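Local coordinates for TfuA domain-containing protein (Methanosarcina acetivorans, PDB 6XP8) that takes part in peptide backbone thioamidation, probably alongside a YcaO enzyme, at residues L143-A156 / L169-K183. Sequence-based numbering, arbitrary orientation.
Sequences LVSEKEHNALLDLA and LTKEGGKKGLIPKEK
Leu-155 and Leu-169 lie alongside, running opposite ways, with Leu-155 CG 3.8 Å from Leu-169 CD1. They pack helix 146-157 against helix 166-175 in the helical region, away from the parallel sheet. The axes of 146-156 and 169-175 cross at 114°. Ala-156 CB also touches Leu-169 CD1. Leu-155 has CG anti to its own N (chi1 179°), which carries CD2 onto the backbone of the other helix, 3.6 Å from Gly-173 N. Leu-152 CD2 lies over the bare CA of Gly-173 at 3.8 Å.

Helix 166-175 ends in a Schellman motif at Gly-177. The chain turns back, and Leu-178 packs on Ala-151 and Leu-155. Ile-179 CD1 touches both Val-144 CG1 and Leu-152 CD1. Leu-187 of helix 181-193 touches all three of these side chains.

At the polar edge, Ser-145 and Glu-148 form a capping box. Ser-145 N reaches Glu-148 OE1 from the anti side, 29° out of the carboxylate plane. The syn lone pair of Glu-148 OE1 takes Lys-183 NZ in a 2.8 Å salt bridge. The lysine, extended beyond CG, runs nearly perpendicular to the glutamate. One water links Glu-148 OE2 with Lys-183 NZ. Another donates to Leu-143 O (2.7 Å) and Lys-183 O (2.8 Å).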
ATOM      1  N   LEU A 143     -20.299  -6.062  14.095  1.00 27.36           N
ATOM      2  CA  LEU A 143     -20.890  -4.823  13.598  1.00 25.99           C
ATOM      3  C   LEU A 143     -21.547  -4.988  12.227  1.00 24.75           C
ATOM      4  O   LEU A 143     -22.345  -4.144  11.820  1.00 25.18           O
ATOM      5  CB  LEU A 143     -19.850  -3.695  13.586  1.00 26.82           C
ATOM      6  CG  LEU A 143     -19.337  -3.267  14.969  1.00 27.54           C
ATOM      7  CD1 LEU A 143     -17.987  -2.597  14.845  1.00 28.47           C
ATOM      8  CD2 LEU A 143     -20.325  -2.373  15.709  1.00 27.40           C
ATOM      9  N   VAL A 144     -21.185  -6.060  11.520  1.00 24.05           N
ATOM     10  CA  VAL A 144     -21.875  -6.492  10.295  1.00 22.82           C
ATOM     11  C   VAL A 144     -22.150  -8.000  10.323  1.00 22.38           C
ATOM     12  O   VAL A 144     -21.425  -8.772  10.968  1.00 22.56           O
ATOM     13  CB  VAL A 144     -21.120  -6.113   8.978  1.00 22.86           C
ATOM     14  CG1 VAL A 144     -21.045  -4.602   8.788  1.00 22.59           C
ATOM     15  CG2 VAL A 144     -19.730  -6.737   8.908  1.00 23.07           C
ATOM     16  N   SER A 145     -23.208  -8.405   9.623  1.00 21.74           N
ATOM     17  CA  SER A 145     -23.445  -9.808   9.293  1.00 21.70           C
ATOM     18  C   SER A 145     -22.552 -10.201   8.120  1.00 22.01           C
ATOM     19  O   SER A 145     -21.944  -9.336   7.478  1.00 21.81           O
ATOM     20  CB  SER A 145     -24.906 -10.012   8.901  1.00 20.75           C
ATOM     21  OG  SER A 145     -25.152  -9.438   7.625  1.00 20.11           O
ATOM     22  N   GLU A 146     -22.496 -11.498   7.822  1.00 22.73           N
ATOM     23  CA  GLU A 146     -21.741 -11.986   6.675  1.00 23.43           C
ATOM     24  C   GLU A 146     -22.311 -11.450   5.355  1.00 22.43           C
ATOM     25  O   GLU A 146     -21.545 -11.064   4.466  1.00 21.78           O
ATOM     26  CB  GLU A 146     -21.674 -13.510   6.677  1.00 25.15           C
ATOM     27  CG  GLU A 146     -20.290 -14.045   6.350  1.00 28.42           C
ATOM     28  CD  GLU A 146     -20.057 -15.450   6.879  1.00 29.13           C
ATOM     29  OE1 GLU A 146     -19.040 -15.661   7.577  1.00 30.56           O
ATOM     30  OE2 GLU A 146     -20.889 -16.338   6.604  1.00 29.78           O
ATOM     31  N   LYS A 147     -23.643 -11.395   5.256  1.00 22.16           N
ATOM     32  CA  LYS A 147     -24.334 -10.836   4.085  1.00 21.96           C
ATOM     33  C   LYS A 147     -23.961  -9.362   3.876  1.00 21.10           C
ATOM     34  O   LYS A 147     -23.676  -8.949   2.746  1.00 20.64           O
ATOM     35  CB  LYS A 147     -25.859 -11.003   4.210  1.00 23.03           C
ATOM     36  CG  LYS A 147     -26.652 -10.672   2.946  1.00 25.10           C
ATOM     37  CD  LYS A 147     -28.153 -10.827   3.172  1.00 26.38           C
ATOM     38  CE  LYS A 147     -28.976 -10.237   2.029  1.00 27.54           C
ATOM     39  NZ  LYS A 147     -29.051 -11.133   0.839  1.00 28.58           N
ATOM     40  N   GLU A 148     -23.958  -8.594   4.971  1.00 20.63           N
ATOM     41  CA  GLU A 148     -23.605  -7.167   4.960  1.00 20.49           C
ATOM     42  C   GLU A 148     -22.136  -6.941   4.611  1.00 20.00           C
ATOM     43  O   GLU A 148     -21.817  -6.049   3.822  1.00 19.74           O
ATOM     44  CB  GLU A 148     -23.937  -6.516   6.305  1.00 20.61           C
ATOM     45  CG  GLU A 148     -25.425  -6.275   6.516  1.00 20.87           C
ATOM     46  CD  GLU A 148     -25.819  -6.107   7.976  1.00 21.53           C
ATOM     47  OE1 GLU A 148     -24.998  -6.369   8.885  1.00 21.84           O
ATOM     48  OE2 GLU A 148     -26.973  -5.708   8.215  1.00 21.61           O
ATOM     49  N   HIS A 149     -21.258  -7.751   5.204  1.00 19.75           N
ATOM     50  CA  HIS A 149     -19.831  -7.763   4.867  1.00 19.38           C
ATOM     51  C   HIS A 149     -19.625  -7.974   3.371  1.00 19.10           C
ATOM     52  O   HIS A 149     -18.946  -7.177   2.720  1.00 18.97           O
ATOM     53  CB  HIS A 149     -19.092  -8.850   5.659  1.00 19.70           C
ATOM     54  CG  HIS A 149     -17.687  -9.086   5.196  1.00 19.98           C
ATOM     55  ND1 HIS A 149     -17.377  -9.943   4.162  1.00 20.24           N
ATOM     56  CD2 HIS A 149     -16.512  -8.568   5.621  1.00 19.99           C
ATOM     57  CE1 HIS A 149     -16.071  -9.942   3.968  1.00 20.68           C
ATOM     58  NE2 HIS A 149     -15.522  -9.121   4.846  1.00 20.96           N
ATOM     59  N   ASN A 150     -20.217  -9.046   2.842  1.00 18.54           N
ATOM     60  CA  ASN A 150     -20.059  -9.413   1.430  1.00 18.70           C
ATOM     61  C   ASN A 150     -20.627  -8.365   0.476  1.00 18.25           C
ATOM     62  O   ASN A 150     -20.015  -8.077  -0.560  1.00 19.13           O
ATOM     63  CB  ASN A 150     -20.677 -10.787   1.151  1.00 19.42           C
ATOM     64  CG  ASN A 150     -19.991 -11.917   1.913  1.00 19.92           C
ATOM     65  OD1 ASN A 150     -18.954 -11.733   2.555  1.00 20.78           O
ATOM     66  ND2 ASN A 150     -20.585 -13.104   1.841  1.00 21.07           N
ATOM     67  N   ALA A 151     -21.781  -7.791   0.835  1.00 17.08           N
ATOM     68  CA  ALA A 151     -22.431  -6.763   0.014  1.00 16.57           C
ATOM     69  C   ALA A 151     -21.596  -5.486  -0.032  1.00 16.12           C
ATOM     70  O   ALA A 151     -21.404  -4.906  -1.104  1.00 15.74           O
ATOM     71  CB  ALA A 151     -23.844  -6.471   0.510  1.00 16.27           C
ATOM     72  N   LEU A 152     -21.082  -5.067   1.127  1.00 16.07           N
ATOM     73  CA  LEU A 152     -20.264  -3.855   1.208  1.00 15.89           C
ATOM     74  C   LEU A 152     -18.897  -4.022   0.549  1.00 15.75           C
ATOM     75  O   LEU A 152     -18.367  -3.076  -0.042  1.00 16.05           O
ATOM     76  CB  LEU A 152     -20.108  -3.387   2.655  1.00 15.96           C
ATOM     77  CG  LEU A 152     -21.376  -2.817   3.304  1.00 15.91           C
ATOM     78  CD1 LEU A 152     -21.127  -2.603   4.786  1.00 16.14           C
ATOM     79  CD2 LEU A 152     -21.866  -1.536   2.642  1.00 16.39           C
ATOM     80  N   LEU A 153     -18.332  -5.222   0.653  1.00 15.65           N
ATOM     81  CA  LEU A 153     -17.071  -5.523  -0.017  1.00 15.73           C
ATOM     82  C   LEU A 153     -17.223  -5.498  -1.542  1.00 16.15           C
ATOM     83  O   LEU A 153     -16.410  -4.883  -2.236  1.00 15.59           O
ATOM     84  CB  LEU A 153     -16.477  -6.844   0.488  1.00 16.04           C
ATOM     85  CG  LEU A 153     -15.217  -7.397  -0.196  1.00 15.98           C
ATOM     86  CD1 LEU A 153     -14.039  -6.423  -0.158  1.00 16.46           C
ATOM     87  CD2 LEU A 153     -14.842  -8.719   0.449  1.00 16.72           C
ATOM     88  N   ASP A 154     -18.273  -6.144  -2.051  1.00 16.20           N
ATOM     89  CA  ASP A 154     -18.605  -6.070  -3.478  1.00 16.61           C
ATOM     90  C   ASP A 154     -18.801  -4.625  -3.953  1.00 16.13           C
ATOM     91  O   ASP A 154     -18.335  -4.257  -5.039  1.00 15.93           O
ATOM     92  CB  ASP A 154     -19.853  -6.904  -3.788  1.00 17.76           C
ATOM     93  CG  ASP A 154     -20.275  -6.800  -5.243  1.00 19.14           C
ATOM     94  OD1 ASP A 154     -19.598  -7.404  -6.109  1.00 20.74           O
ATOM     95  OD2 ASP A 154     -21.278  -6.109  -5.523  1.00 19.92           O
ATOM     96  N   LEU A 155     -19.492  -3.818  -3.142  1.00 15.26           N
ATOM     97  CA  LEU A 155     -19.679  -2.395  -3.444  1.00 15.77           C
ATOM     98  C   LEU A 155     -18.332  -1.678  -3.563  1.00 15.50           C
ATOM     99  O   LEU A 155     -18.110  -0.935  -4.523  1.00 15.59           O
ATOM    100  CB  LEU A 155     -20.590  -1.706  -2.408  1.00 15.64           C
ATOM    101  CG  LEU A 155     -20.871  -0.196  -2.555  1.00 16.14           C
ATOM    102  CD1 LEU A 155     -21.451   0.180  -3.916  1.00 16.02           C
ATOM    103  CD2 LEU A 155     -21.769   0.319  -1.435  1.00 16.48           C
ATOM    104  N   ALA A 156     -17.441  -1.925  -2.601  1.00 15.30           N
ATOM    105  CA  ALA A 156     -16.110  -1.299  -2.584  1.00 15.69           C
ATOM    106  C   ALA A 156     -15.298  -1.666  -3.831  1.00 16.00           C
ATOM    107  O   ALA A 156     -14.706  -0.789  -4.464  1.00 15.66           O
ATOM    108  CB  ALA A 156     -15.357  -1.669  -1.318  1.00 15.53           C
ATOM    109  N   LEU A 169     -18.786   4.491   1.427  1.00 19.83           N
ATOM    110  CA  LEU A 169     -19.202   3.091   1.414  1.00 19.86           C
ATOM    111  C   LEU A 169     -20.442   2.845   2.273  1.00 19.55           C
ATOM    112  O   LEU A 169     -21.377   2.185   1.816  1.00 18.87           O
ATOM    113  CB  LEU A 169     -18.045   2.179   1.852  1.00 21.10           C
ATOM    114  CG  LEU A 169     -18.164   0.661   1.672  1.00 21.84           C
ATOM    115  CD1 LEU A 169     -18.307   0.284   0.201  1.00 22.69           C
ATOM    116  CD2 LEU A 169     -16.965  -0.039   2.297  1.00 22.48           C
ATOM    117  N   THR A 170     -20.443   3.377   3.497  1.00 19.78           N
ATOM    118  CA  THR A 170     -21.592   3.231   4.406  1.00 20.47           C
ATOM    119  C   THR A 170     -22.814   4.023   3.932  1.00 20.82           C
ATOM    120  O   THR A 170     -23.948   3.573   4.107  1.00 20.36           O
ATOM    121  CB  THR A 170     -21.258   3.591   5.874  1.00 20.48           C
ATOM    122  OG1 THR A 170     -20.718   4.916   5.946  1.00 20.55           O
ATOM    123  CG2 THR A 170     -20.270   2.581   6.472  1.00 20.03           C
ATOM    124  N   LYS A 171     -22.571   5.188   3.326  1.00 21.53           N
ATOM    125  CA  LYS A 171     -23.630   6.045   2.781  1.00 22.54           C
ATOM    126  C   LYS A 171     -24.326   5.375   1.590  1.00 22.40           C
ATOM    127  O   LYS A 171     -25.552   5.248   1.586  1.00 22.18           O
ATOM    128  CB  LYS A 171     -23.063   7.421   2.398  1.00 23.95           C
ATOM    129  CG  LYS A 171     -24.075   8.467   1.965  1.00 26.19           C
ATOM    130  CD  LYS A 171     -23.395   9.825   1.879  1.00 27.58           C
ATOM    131  CE  LYS A 171     -24.192  10.794   1.026  1.00 29.99           C
ATOM    132  NZ  LYS A 171     -23.495  12.106   0.896  1.00 31.78           N
ATOM    133  N   GLU A 172     -23.532   4.932   0.610  1.00 22.45           N
ATOM    134  CA  GLU A 172     -24.036   4.251  -0.586  1.00 23.29           C
ATOM    135  C   GLU A 172     -24.620   2.878  -0.237  1.00 22.48           C
ATOM    136  O   GLU A 172     -25.625   2.466  -0.820  1.00 22.10           O
ATOM    137  CB  GLU A 172     -22.934   4.118  -1.647  1.00 24.86           C
ATOM    138  CG  GLU A 172     -23.427   3.659  -3.018  1.00 27.02           C
ATOM    139  CD  GLU A 172     -22.365   3.688  -4.110  1.00 29.35           C
ATOM    140  OE1 GLU A 172     -21.162   3.891  -3.817  1.00 31.28           O
ATOM    141  OE2 GLU A 172     -22.740   3.494  -5.286  1.00 30.28           O
ATOM    142  N   GLY A 173     -23.978   2.184   0.709  1.00 22.28           N
ATOM    143  CA  GLY A 173     -24.481   0.923   1.256  1.00 22.60           C
ATOM    144  C   GLY A 173     -25.891   1.052   1.807  1.00 23.56           C
ATOM    145  O   GLY A 173     -26.758   0.233   1.494  1.00 23.38           O
ATOM    146  N   GLY A 174     -26.110   2.096   2.609  1.00 23.67           N
ATOM    147  CA  GLY A 174     -27.428   2.427   3.163  1.00 24.81           C
ATOM    148  C   GLY A 174     -28.453   2.784   2.099  1.00 25.15           C
ATOM    149  O   GLY A 174     -29.596   2.321   2.152  1.00 25.73           O
ATOM    150  N   LYS A 175     -28.036   3.599   1.129  1.00 25.76           N
ATOM    151  CA  LYS A 175     -28.887   4.013   0.001  1.00 25.78           C
ATOM    152  C   LYS A 175     -29.304   2.848  -0.905  1.00 25.96           C
ATOM    153  O   LYS A 175     -30.402   2.861  -1.471  1.00 26.58           O
ATOM    154  CB  LYS A 175     -28.189   5.094  -0.834  1.00 26.59           C
ATOM    155  CG  LYS A 175     -28.171   6.474  -0.199  1.00 27.60           C
ATOM    156  CD  LYS A 175     -27.486   7.471  -1.120  1.00 28.90           C
ATOM    157  CE  LYS A 175     -27.337   8.833  -0.464  1.00 30.40           C
ATOM    158  NZ  LYS A 175     -26.541   9.751  -1.326  1.00 31.38           N
ATOM    159  N   LYS A 176     -28.426   1.852  -1.031  1.00 25.11           N
ATOM    160  CA  LYS A 176     -28.680   0.664  -1.856  1.00 25.40           C
ATOM    161  C   LYS A 176     -29.323  -0.499  -1.082  1.00 24.88           C
ATOM    162  O   LYS A 176     -29.497  -1.593  -1.633  1.00 25.17           O
ATOM    163  CB  LYS A 176     -27.386   0.203  -2.537  1.00 26.24           C
ATOM    164  CG  LYS A 176     -26.925   1.097  -3.678  1.00 27.05           C
ATOM    165  CD  LYS A 176     -25.583   0.633  -4.227  1.00 28.07           C
ATOM    166  CE  LYS A 176     -25.275   1.262  -5.579  1.00 29.16           C
ATOM    167  NZ  LYS A 176     -25.936   0.525  -6.694  1.00 30.55           N
ATOM    168  N   GLY A 177     -29.667  -0.252   0.185  1.00 23.79           N
ATOM    169  CA  GLY A 177     -30.321  -1.245   1.053  1.00 22.87           C
ATOM    170  C   GLY A 177     -29.450  -2.426   1.442  1.00 22.45           C
ATOM    171  O   GLY A 177     -29.946  -3.544   1.625  1.00 22.76           O
ATOM    172  N   LEU A 178     -28.148  -2.173   1.569  1.00 21.54           N
ATOM    173  CA  LEU A 178     -27.172  -3.214   1.902  1.00 20.58           C
ATOM    174  C   LEU A 178     -26.929  -3.351   3.405  1.00 20.79           C
ATOM    175  O   LEU A 178     -26.407  -4.370   3.856  1.00 20.68           O
ATOM    176  CB  LEU A 178     -25.845  -2.958   1.177  1.00 20.35           C
ATOM    177  CG  LEU A 178     -25.832  -2.694  -0.337  1.00 20.41           C
ATOM    178  CD1 LEU A 178     -24.389  -2.505  -0.780  1.00 20.46           C
ATOM    179  CD2 LEU A 178     -26.502  -3.801  -1.146  1.00 20.27           C
ATOM    180  N   ILE A 179     -27.323  -2.327   4.161  1.00 20.58           N
ATOM    181  CA  ILE A 179     -27.110  -2.254   5.612  1.00 20.89           C
ATOM    182  C   ILE A 179     -28.125  -1.257   6.212  1.00 21.00           C
ATOM    183  O   ILE A 179     -28.421  -0.236   5.581  1.00 21.06           O
ATOM    184  CB  ILE A 179     -25.626  -1.868   5.950  1.00 20.86           C
ATOM    185  CG1 ILE A 179     -25.310  -2.065   7.448  1.00 20.79           C
ATOM    186  CG2 ILE A 179     -25.261  -0.468   5.434  1.00 20.94           C
ATOM    187  CD1 ILE A 179     -23.832  -2.115   7.784  1.00 21.33           C
ATOM    188  N   PRO A 180     -28.697  -1.566   7.404  1.00 21.27           N
ATOM    189  CA  PRO A 180     -29.498  -0.546   8.091  1.00 22.01           C
ATOM    190  C   PRO A 180     -28.655   0.688   8.391  1.00 22.91           C
ATOM    191  O   PRO A 180     -27.467   0.558   8.698  1.00 22.24           O
ATOM    192  CB  PRO A 180     -29.917  -1.242   9.388  1.00 22.00           C
ATOM    193  CG  PRO A 180     -29.934  -2.688   9.041  1.00 21.99           C
ATOM    194  CD  PRO A 180     -28.787  -2.874   8.086  1.00 21.63           C
ATOM    195  N   LYS A 181     -29.268   1.866   8.290  1.00 24.42           N
ATOM    196  CA  LYS A 181     -28.540   3.132   8.438  1.00 25.87           C
ATOM    197  C   LYS A 181     -27.941   3.357   9.831  1.00 26.32           C
ATOM    198  O   LYS A 181     -26.842   3.901   9.940  1.00 25.78           O
ATOM    199  CB  LYS A 181     -29.389   4.319   7.971  1.00 27.88           C
ATOM    200  CG  LYS A 181     -29.483   4.397   6.453  1.00 29.13           C
ATOM    201  CD  LYS A 181     -30.368   5.526   5.958  1.00 30.30           C
ATOM    202  CE  LYS A 181     -30.602   5.368   4.464  1.00 31.56           C
ATOM    203  NZ  LYS A 181     -31.688   6.246   3.949  1.00 32.53           N
ATOM    204  N   GLU A 182     -28.641   2.923  10.881  1.00 26.69           N
ATOM    205  CA  GLU A 182     -28.103   3.011  12.247  1.00 27.39           C
ATOM    206  C   GLU A 182     -26.913   2.077  12.455  1.00 26.96           C
ATOM    207  O   GLU A 182     -25.930   2.450  13.107  1.00 26.18           O
ATOM    208  CB  GLU A 182     -29.190   2.765  13.302  1.00 29.21           C
ATOM    209  CG  GLU A 182     -30.187   3.906  13.442  1.00 31.15           C
ATOM    210  CD  GLU A 182     -29.556   5.190  13.954  1.00 32.34           C
ATOM    211  OE1 GLU A 182     -29.280   5.277  15.170  1.00 34.15           O
ATOM    212  OE2 GLU A 182     -29.345   6.110  13.134  1.00 33.00           O
ATOM    213  N   LYS A 183     -27.011   0.877  11.880  1.00 26.15           N
ATOM    214  CA  LYS A 183     -25.921  -0.097  11.863  1.00 25.98           C
ATOM    215  C   LYS A 183     -24.744   0.422  11.027  1.00 25.01           C
ATOM    216  O   LYS A 183     -23.580   0.176  11.365  1.00 24.62           O
ATOM    217  CB  LYS A 183     -26.417  -1.443  11.327  1.00 26.43           C
ATOM    218  CG  LYS A 183     -25.671  -2.638  11.891  1.00 26.76           C
ATOM    219  CD  LYS A 183     -26.269  -3.956  11.421  1.00 27.47           C
ATOM    220  CE  LYS A 183     -25.544  -5.124  12.065  1.00 27.35           C
ATOM    221  NZ  LYS A 183     -25.934  -6.437  11.481  1.00 28.31           N
TER
HETATM  222  O   HOH W   1     -22.614  -1.839  13.102  1.00 22.35           O
HETATM  223  O   HOH W   2     -28.799  -5.956  10.280  1.00 35.96           O